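Bilirubin-inducible fluorescent protein UnaG (Anguilla japonica, PDB 4I3D) binds unconjugated bilirubin with high affinity inside its beta-barrel and, once loaded, fluoresces green on excitation. Local coordinates at residues A12-F17 against G33-T38. The protein carries 1 engineered substitution. Numbering follows the deposited sequence.
Sequences ADSHNF and GGDATT. With BLR (3-[5-[(Z)-(4-ethenyl-3-methyl-5-oxidanylidene-pyrrol-2-ylidene)methyl]-2-[[5-[(Z)-(3-ethenyl-4-methyl-5-oxidanylidene-pyrrol-2-ylidene)methyl]-3-(3-hydroxy-3-oxopropyl)-4-methyl-1H-pyrrol-2-yl]methyl]-4-methyl-1H-pyrrol-3-yl]propanoic acid), chain E.
Asp-35 reaches across to the backbone of Phe-17 and takes its N-H on the carboxylate. Asp-35 OD2 is 3.0 Å from Phe-17 N, which approaches from the syn side, somewhat out of the carboxylate plane; a second bond from this N-H to OD1 is doubtful, because OD1 is modelled too close to a neighbour. The carboxylate gets there because CG stands anti to the carbonyl carbon of Asp-35 (chi1 -76°), and OD2 takes the N-H groups of both Phe-17 and Gly-18. The CB of Ser-14 points toward the 33-38 segment, while its hydroxyl is hydrogen-bonded to Arg-132 NE.

Next comes the Phe-17 ring. With CG anti to the backbone N (chi1 -179°), the ring reaches toward the 33-38 loop with its edge to Gly-34: Phe-17 CD2 lies 3.0 Å from Gly-34 O, near the ring plane. This is the helix-capped end of the lipocalin/FABP barrel, where strand 7-15 gives way to the two short helices and the chain returns through 33-38 to strand 40-46. At the far end of the ring, Phe-17 CZ sits 3.8 Å from the bilirubin methyl CMD, and Arg-132 makes a cation-pi contact with the ring. With an alanine here, the space between Gly-34 and the pigment would probably be left as a gap, and Arg-132 would lose its aromatic partner. Thr-37 also lines the pocket: Thr-37 OG1 donates to Gly-34 O at 2.9 Å, and the methyl Thr-37 CG2 rests 3.6 Å from the bilirubin lactam oxygen OC.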
ATOM      1  N   ALA A  12       5.996   9.897   6.057  1.00 23.79           N
ATOM      2  CA  ALA A  12       6.394  10.593   7.264  1.00 22.98           C
ATOM      3  C   ALA A  12       7.153   9.626   8.163  1.00 40.73           C
ATOM      4  O   ALA A  12       8.175   9.983   8.744  1.00 32.99           O
ATOM      5  CB  ALA A  12       5.169  11.153   7.998  1.00 26.63           C
ATOM      6  N   ASP A  13       6.659   8.397   8.270  1.00 30.73           N
ATOM      7  CA  ASP A  13       7.275   7.413   9.150  1.00 31.97           C
ATOM      8  C   ASP A  13       7.253   6.048   8.507  1.00 19.25           C
ATOM      9  O   ASP A  13       6.370   5.747   7.718  1.00 22.71           O
ATOM     10  CB  ASP A  13       6.527   7.342  10.483  1.00 31.50           C
ATOM     11  CG  ASP A  13       6.435   8.682  11.172  1.00 45.44           C
ATOM     12  OD1 ASP A  13       7.467   9.124  11.720  1.00 43.89           O
ATOM     13  OD2 ASP A  13       5.338   9.289  11.174  1.00 40.35           O
ATOM     14  N   SER A  14       8.224   5.221   8.862  1.00 31.15           N
ATOM     15  CA  SER A  14       8.297   3.874   8.337  1.00 24.83           C
ATOM     16  C   SER A  14       8.855   2.965   9.410  1.00 30.53           C
ATOM     17  O   SER A  14       9.810   3.320  10.095  1.00 25.20           O
ATOM     18  CB  SER A  14       9.180   3.829   7.100  1.00 20.36           C
ATOM     19  OG  SER A  14       9.152   2.536   6.531  1.00 23.17           O
ATOM     20  N   HIS A  15       8.241   1.797   9.561  1.00 14.56           N
ATOM     21  CA  HIS A  15       8.577   0.909  10.650  1.00 13.17           C
ATOM     22  C   HIS A  15       8.619  -0.519  10.167  1.00 17.88           C
ATOM     23  O   HIS A  15       7.596  -1.081   9.803  1.00 31.06           O
ATOM     24  CB  HIS A  15       7.537   1.050  11.769  1.00 45.57           C
ATOM     25  CG  HIS A  15       7.974   0.495  13.091  1.00 29.40           C
ATOM     26  ND1 HIS A  15       7.298  -0.523  13.735  1.00 27.00           N
ATOM     27  CD2 HIS A  15       9.010   0.824  13.897  1.00 38.44           C
ATOM     28  CE1 HIS A  15       7.903  -0.794  14.877  1.00 28.20           C
ATOM     29  NE2 HIS A  15       8.944   0.006  15.000  1.00 35.15           N
ATOM     30  N   ASN A  16       9.815  -1.102  10.154  1.00 31.65           N
ATOM     31  CA  ASN A  16       9.978  -2.526   9.881  1.00 20.41           C
ATOM     32  C   ASN A  16       9.438  -2.884   8.500  1.00 32.05           C
ATOM     33  O   ASN A  16       8.857  -3.953   8.313  1.00 32.99           O
ATOM     34  CB  ASN A  16       9.257  -3.352  10.960  1.00 24.32           C
ATOM     35  CG  ASN A  16       9.830  -4.759  11.110  1.00 24.39           C
ATOM     36  OD1 ASN A  16      11.021  -4.963  10.935  1.00 26.02           O
ATOM     37  ND2 ASN A  16       8.977  -5.735  11.431  1.00 21.39           N
ATOM     38  N   PHE A  17       9.640  -1.989   7.535  1.00 31.34           N
ATOM     39  CA  PHE A  17       9.110  -2.170   6.181  1.00 21.85           C
ATOM     40  C   PHE A  17      10.056  -2.970   5.306  1.00 19.90           C
ATOM     41  O   PHE A  17       9.633  -3.632   4.356  1.00 26.77           O
ATOM     42  CB  PHE A  17       8.831  -0.811   5.541  1.00 21.81           C
ATOM     43  CG  PHE A  17       8.254  -0.888   4.146  1.00 15.06           C
ATOM     44  CD1 PHE A  17       7.031  -1.479   3.906  1.00 29.50           C
ATOM     45  CD2 PHE A  17       8.933  -0.345   3.082  1.00 16.40           C
ATOM     46  CE1 PHE A  17       6.519  -1.534   2.626  1.00 22.65           C
ATOM     47  CE2 PHE A  17       8.422  -0.399   1.809  1.00 22.69           C
ATOM     48  CZ  PHE A  17       7.222  -0.994   1.582  1.00 21.87           C
ATOM     49  N   GLY A  33      16.802  -0.963   2.449  1.00 33.29           N
ATOM     50  CA  GLY A  33      16.546   0.465   2.413  1.00 33.18           C
ATOM     51  C   GLY A  33      15.071   0.778   2.361  1.00 29.81           C
ATOM     52  O   GLY A  33      14.679   1.920   2.145  1.00 29.85           O
ATOM     53  N   GLY A  34      14.259  -0.247   2.583  1.00 29.56           N
ATOM     54  CA  GLY A  34      12.827  -0.139   2.419  1.00 26.58           C
ATOM     55  C   GLY A  34      12.215   0.968   3.238  1.00 19.75           C
ATOM     56  O   GLY A  34      11.252   1.593   2.808  1.00 32.14           O
ATOM     57  N   ASP A  35      12.765   1.212   4.422  1.00 23.94           N
ATOM     58  CA  ASP A  35      12.230   2.238   5.300  1.00 24.76           C
ATOM     59  C   ASP A  35      12.785   3.604   4.923  1.00 18.04           C
ATOM     60  O   ASP A  35      12.351   4.633   5.440  1.00 25.72           O
ATOM     61  CB  ASP A  35      12.546   1.916   6.765  1.00 37.74           C
ATOM     62  CG  ASP A  35      11.665   0.810   7.324  1.00 21.38           C
ATOM     63  OD1 ASP A  35      10.482   1.076   7.616  1.00 28.04           O
ATOM     64  OD2 ASP A  35      12.155  -0.326   7.477  1.00 32.13           O
ATOM     65  N   ALA A  36      13.744   3.610   4.010  1.00 23.29           N
ATOM     66  CA  ALA A  36      14.303   4.860   3.500  1.00 32.16           C
ATOM     67  C   ALA A  36      13.622   5.333   2.212  1.00 22.59           C
ATOM     68  O   ALA A  36      13.975   6.383   1.682  1.00 35.79           O
ATOM     69  CB  ALA A  36      15.792   4.697   3.257  1.00 27.63           C
ATOM     70  N   THR A  37      12.679   4.548   1.690  1.00 26.58           N
ATOM     71  CA  THR A  37      11.963   4.918   0.473  1.00 21.82           C
ATOM     72  C   THR A  37      10.884   5.941   0.783  1.00 25.77           C
ATOM     73  O   THR A  37      10.243   5.875   1.833  1.00 19.06           O
ATOM     74  CB  THR A  37      11.328   3.693  -0.211  1.00 29.61           C
ATOM     75  OG1 THR A  37      10.271   3.180   0.603  1.00 29.26           O
ATOM     76  CG2 THR A  37      12.367   2.605  -0.443  1.00 19.82           C
ATOM     77  N   THR A  38      10.688   6.874  -0.148  1.00 21.65           N
ATOM     78  CA  THR A  38       9.806   8.020   0.044  1.00 23.73           C
ATOM     79  C   THR A  38       8.689   8.093  -1.006  1.00 26.01           C
ATOM     80  O   THR A  38       8.673   9.014  -1.820  1.00 44.68           O
ATOM     81  CB  THR A  38      10.614   9.344  -0.031  1.00 19.87           C
ATOM     82  OG1 THR A  38      11.218   9.474  -1.325  1.00 34.23           O
ATOM     83  CG2 THR A  38      11.707   9.381   1.040  1.00 20.08           C
TER
HETATM   84  CHA BLR E 200       3.167   1.791  -1.897  1.00 21.14           C
HETATM   85  NA  BLR E 200       0.637   1.766  -1.985  1.00 14.07           N
HETATM   86  C1A BLR E 200       1.849   1.484  -2.535  1.00 24.11           C
HETATM   87  C2A BLR E 200       1.628   0.827  -3.746  1.00 26.03           C
HETATM   88  C3A BLR E 200       0.275   0.730  -3.918  1.00 22.29           C
HETATM   89  C4A BLR E 200      -0.330   1.311  -2.826  1.00 22.43           C
HETATM   90  CMA BLR E 200      -0.428   0.110  -5.081  1.00 22.70           C
HETATM   91  CAA BLR E 200       2.641   0.321  -4.727  1.00 20.62           C
HETATM   92  CBA BLR E 200       2.921  -1.123  -4.493  1.00 22.24           C
HETATM   93  CGA BLR E 200       3.543  -1.683  -5.724  1.00 22.30           C
HETATM   94  O1A BLR E 200       4.113  -0.927  -6.545  1.00 38.55           O
HETATM   95  O2A BLR E 200       3.501  -2.910  -5.949  1.00 40.35           O
HETATM   96  CHB BLR E 200      -1.807   1.396  -2.645  1.00 22.11           C
HETATM   97  NB  BLR E 200      -1.763   3.082  -0.746  1.00 24.14           N
HETATM   98  C1B BLR E 200      -2.401   2.189  -1.703  1.00 15.23           C
HETATM   99  C2B BLR E 200      -3.729   2.224  -1.487  1.00 15.94           C
HETATM  100  C3B BLR E 200      -4.080   2.990  -0.588  1.00 21.91           C
HETATM  101  C4B BLR E 200      -2.935   3.722   0.109  1.00 30.58           C
HETATM  102  CMB BLR E 200      -4.671   1.397  -2.289  1.00 13.05           C
HETATM  103  OB  BLR E 200      -2.904   4.536   1.024  1.00 33.43           O
HETATM  104  CAB BLR E 200      -5.508   3.162  -0.193  1.00 18.23           C
HETATM  105  CBB BLR E 200      -5.977   4.368   0.226  1.00 23.19           C
HETATM  106  NC  BLR E 200       7.918   0.408  -2.346  1.00 25.94           N
HETATM  107  C1C BLR E 200       9.339   0.771  -2.963  1.00 14.30           C
HETATM  108  C2C BLR E 200       9.697  -0.630  -3.430  1.00 30.58           C
HETATM  109  C3C BLR E 200       8.844  -1.484  -3.197  1.00 16.39           C
HETATM  110  C4C BLR E 200       7.745  -1.021  -2.557  1.00 19.28           C
HETATM  111  CMC BLR E 200      10.964  -0.941  -4.132  1.00 25.13           C
HETATM  112  OC  BLR E 200       9.931   1.843  -3.021  1.00 33.25           O
HETATM  113  CAC BLR E 200       9.010  -2.908  -3.597  1.00 26.94           C
HETATM  114  CBC BLR E 200       9.906  -3.716  -2.949  1.00 20.76           C
HETATM  115  CHD BLR E 200       6.645  -1.732  -2.179  1.00 18.44           C
HETATM  116  ND  BLR E 200       5.103   0.245  -2.255  1.00 28.78           N
HETATM  117  C1D BLR E 200       5.418  -0.977  -1.803  1.00 16.23           C
HETATM  118  C2D BLR E 200       4.320  -1.435  -0.891  1.00 17.94           C
HETATM  119  C3D BLR E 200       3.411  -0.463  -0.813  1.00 11.75           C
HETATM  120  C4D BLR E 200       3.852   0.636  -1.656  1.00 17.54           C
HETATM  121  CMD BLR E 200       4.293  -2.721  -0.160  1.00 22.96           C
HETATM  122  CAD BLR E 200       2.160  -0.505   0.002  1.00 18.47           C
HETATM  123  CBD BLR E 200       2.382   0.051   1.377  1.00 11.71           C
HETATM  124  CGD BLR E 200       2.062   1.510   1.405  1.00 17.63           C
HETATM  125  O1D BLR E 200       2.922   2.341   1.803  1.00 21.07           O
HETATM  126  O2D BLR E 200       0.930   1.918   1.037  1.00 15.11           O